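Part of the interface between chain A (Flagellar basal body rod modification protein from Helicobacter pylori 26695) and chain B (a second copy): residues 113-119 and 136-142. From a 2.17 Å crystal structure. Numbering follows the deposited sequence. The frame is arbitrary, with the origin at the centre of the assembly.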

# COMPACT_ATOMS: atom_id res chain seq x y z
N VAL A 113 0.02 -6.33 11.72
CA VAL A 113 -1.01 -5.35 12.01
C VAL A 113 -2.29 -5.74 11.31
O VAL A 113 -2.36 -5.70 10.08
CB VAL A 113 -0.60 -3.95 11.58
CG1 VAL A 113 -1.72 -2.96 11.90
CG2 VAL A 113 0.72 -3.57 12.26
N GLU A 114 -3.30 -6.11 12.08
CA GLU A 114 -4.52 -6.65 11.51
C GLU A 114 -5.54 -5.58 11.15
O GLU A 114 -6.38 -5.77 10.27
CB GLU A 114 -5.14 -7.66 12.47
CG GLU A 114 -4.22 -8.83 12.78
CD GLU A 114 -4.81 -9.78 13.78
OE1 GLU A 114 -5.06 -9.35 14.93
OE2 GLU A 114 -5.02 -10.96 13.42
N SER A 115 -5.48 -4.44 11.83
CA SER A 115 -6.36 -3.34 11.48
C SER A 115 -5.82 -2.09 12.12
O SER A 115 -4.99 -2.16 13.02
CB SER A 115 -7.81 -3.61 11.94
OG SER A 115 -8.00 -3.30 13.30
N VAL A 116 -6.26 -0.94 11.62
CA VAL A 116 -5.99 0.34 12.25
C VAL A 116 -7.30 0.90 12.75
O VAL A 116 -8.27 0.98 12.01
CB VAL A 116 -5.31 1.34 11.29
CG1 VAL A 116 -5.39 2.76 11.84
CG2 VAL A 116 -3.88 0.94 11.04
N ILE A 117 -7.33 1.26 14.03
CA ILE A 117 -8.52 1.79 14.66
C ILE A 117 -8.34 3.25 14.99
O ILE A 117 -7.31 3.64 15.53
CB ILE A 117 -8.84 1.05 15.96
CG1 ILE A 117 -9.09 -0.42 15.69
CG2 ILE A 117 -10.04 1.69 16.66
CD1 ILE A 117 -9.21 -1.22 16.95
N PHE A 118 -9.34 4.07 14.68
CA PHE A 118 -9.23 5.48 15.04
C PHE A 118 -10.01 5.77 16.31
O PHE A 118 -11.23 5.65 16.36
CB PHE A 118 -9.64 6.36 13.88
CG PHE A 118 -8.63 6.36 12.80
CD1 PHE A 118 -7.53 7.19 12.87
CD2 PHE A 118 -8.72 5.45 11.75
CE1 PHE A 118 -6.56 7.15 11.89
CE2 PHE A 118 -7.76 5.40 10.77
CZ PHE A 118 -6.67 6.26 10.83
N ASP A 119 -9.23 6.11 17.33
CA ASP A 119 -9.73 6.38 18.66
C ASP A 119 -9.80 7.88 18.90
O ASP A 119 -8.94 8.46 19.57
CB ASP A 119 -8.84 5.70 19.70
CG ASP A 119 -9.52 5.58 21.05
OD1 ASP A 119 -10.52 4.84 21.14
OD2 ASP A 119 -9.05 6.22 22.01
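Chain B, residues 136-142: SAIEFYQ

Residues 137-141 of chain B form a β-strand that lies alongside strand 115-119 of chain A and pairs with it across the subunit boundary. The two strands run in opposite senses, with an angle of 172° between their N-to-C directions and axes that approach to 4.5 Å, so they are nearly exactly antiparallel. Within the strand the backbone is extended apart from Ile B138, whose φ/ψ of -106°/-18° departs from regular β geometry. Together the two stretches bury 379 Å².

The register is set by Val A116 opposite Phe B140, a hydrogen-bonded pair with a CA-CA distance of 5.3 Å, and by Ile A117 opposite Glu B139, a non-hydrogen-bonded pair whose CA atoms are 4.4 Å apart. Towards the two ends, the CA of Ser A115 lies 4.6 Å from that of Tyr B141, and the CA of Phe A118 lies 4.8 Å from that of Ile B138.

Three main-chain hydrogen bonds hold this alignment. Phe B140 N donates to Val A116 O at 2.9 Å, and Val A116 N donates in return to Phe B140 O at 3.0 Å. Two residues further along chain A, Phe A118 N donates to Ile B138 O at 2.7 Å with an angle of 169° at the hydrogen, a short and nearly linear bond. Two of these carbonyls also receive CA-H...O contacts: Glu B139 CA lies 3.3 Å from Val A116 O, and Ile A117 CA lies 3.5 Å from Ile B138 O.

A single side-chain hydrogen bond supplements the backbone ladder. Glu B139, with χ1 and χ2 both t, leaves the backbone on the sheet face it shares with Ile A117, and its end comes nearer to chain A, where Ser A115 OG donates to Glu B139 OE2 at 2.9 Å. Glu B139 OE2 also lies 3.8 Å from Ile A117 CG1, so the aliphatic chain of the isoleucine packs beside the acidic group.

The apolar contact is made by two aromatic rings. Both phenylalanines adopt the m rotamer, and Phe A118 CE2 meets Phe B140 CE1 at 3.6 Å, with the Phe A118 atom near the plane of the Phe B140 ring, at its edge. Phe A118 has the largest area covered by the opposing stretch, 72 Å², followed by Phe B140 with 59 Å². At the other end, Tyr B141 CB packs 3.6 Å from Glu A114 O and 3.8 Å from Ser A115 CB, while the end of the tyrosine side chain leads away.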

# COMPACT_ATOMS: atom_id res chain seq x y z
N SER B 136 -14.94 10.35 9.34
CA SER B 136 -16.05 9.50 9.73
C SER B 136 -15.56 8.05 9.89
O SER B 136 -16.26 7.22 10.44
CB SER B 136 -17.18 9.57 8.72
OG SER B 136 -16.94 8.70 7.63
N ALA B 137 -14.35 7.76 9.43
CA ALA B 137 -13.84 6.39 9.47
C ALA B 137 -13.28 6.03 10.84
O ALA B 137 -12.41 6.74 11.36
CB ALA B 137 -12.79 6.19 8.42
N ILE B 138 -13.76 4.94 11.42
CA ILE B 138 -13.31 4.53 12.74
C ILE B 138 -12.37 3.31 12.72
O ILE B 138 -11.65 3.07 13.69
CB ILE B 138 -14.49 4.22 13.68
CG1 ILE B 138 -15.34 3.07 13.14
CG2 ILE B 138 -15.32 5.48 13.92
CD1 ILE B 138 -16.72 2.94 13.86
N GLU B 139 -12.37 2.55 11.62
CA GLU B 139 -11.51 1.37 11.52
C GLU B 139 -11.25 0.97 10.07
O GLU B 139 -12.13 1.12 9.24
CB GLU B 139 -12.15 0.18 12.25
CG GLU B 139 -11.16 -0.94 12.46
CD GLU B 139 -11.72 -2.15 13.16
OE1 GLU B 139 -12.97 -2.28 13.28
OE2 GLU B 139 -10.90 -2.98 13.59
N PHE B 140 -10.04 0.48 9.78
CA PHE B 140 -9.73 -0.12 8.48
C PHE B 140 -9.09 -1.48 8.61
O PHE B 140 -8.28 -1.71 9.52
CB PHE B 140 -8.79 0.76 7.64
CG PHE B 140 -9.33 2.12 7.31
CD1 PHE B 140 -9.17 3.18 8.20
CD2 PHE B 140 -9.94 2.36 6.09
CE1 PHE B 140 -9.63 4.45 7.88
CE2 PHE B 140 -10.42 3.61 5.76
CZ PHE B 140 -10.26 4.66 6.65
N TYR B 141 -9.42 -2.38 7.69
CA TYR B 141 -8.77 -3.69 7.60
C TYR B 141 -8.84 -4.23 6.17
O TYR B 141 -9.54 -3.68 5.32
CB TYR B 141 -9.40 -4.68 8.61
CG TYR B 141 -10.90 -4.76 8.57
CD1 TYR B 141 -11.55 -5.66 7.71
CD2 TYR B 141 -11.68 -3.96 9.38
CE1 TYR B 141 -12.95 -5.74 7.67
CE2 TYR B 141 -13.07 -4.04 9.35
CZ TYR B 141 -13.70 -4.92 8.49
OH TYR B 141 -15.08 -5.00 8.46
N GLN B 142 -8.10 -5.30 5.90
CA GLN B 142 -8.07 -5.89 4.57
C GLN B 142 -9.27 -6.81 4.35
O GLN B 142 -9.70 -7.51 5.28
CB GLN B 142 -6.74 -6.62 4.36
CG GLN B 142 -5.70 -5.75 3.64
CD GLN B 142 -4.24 -6.17 3.91
OE1 GLN B 142 -3.98 -7.18 4.58
NE2 GLN B 142 -3.30 -5.37 3.39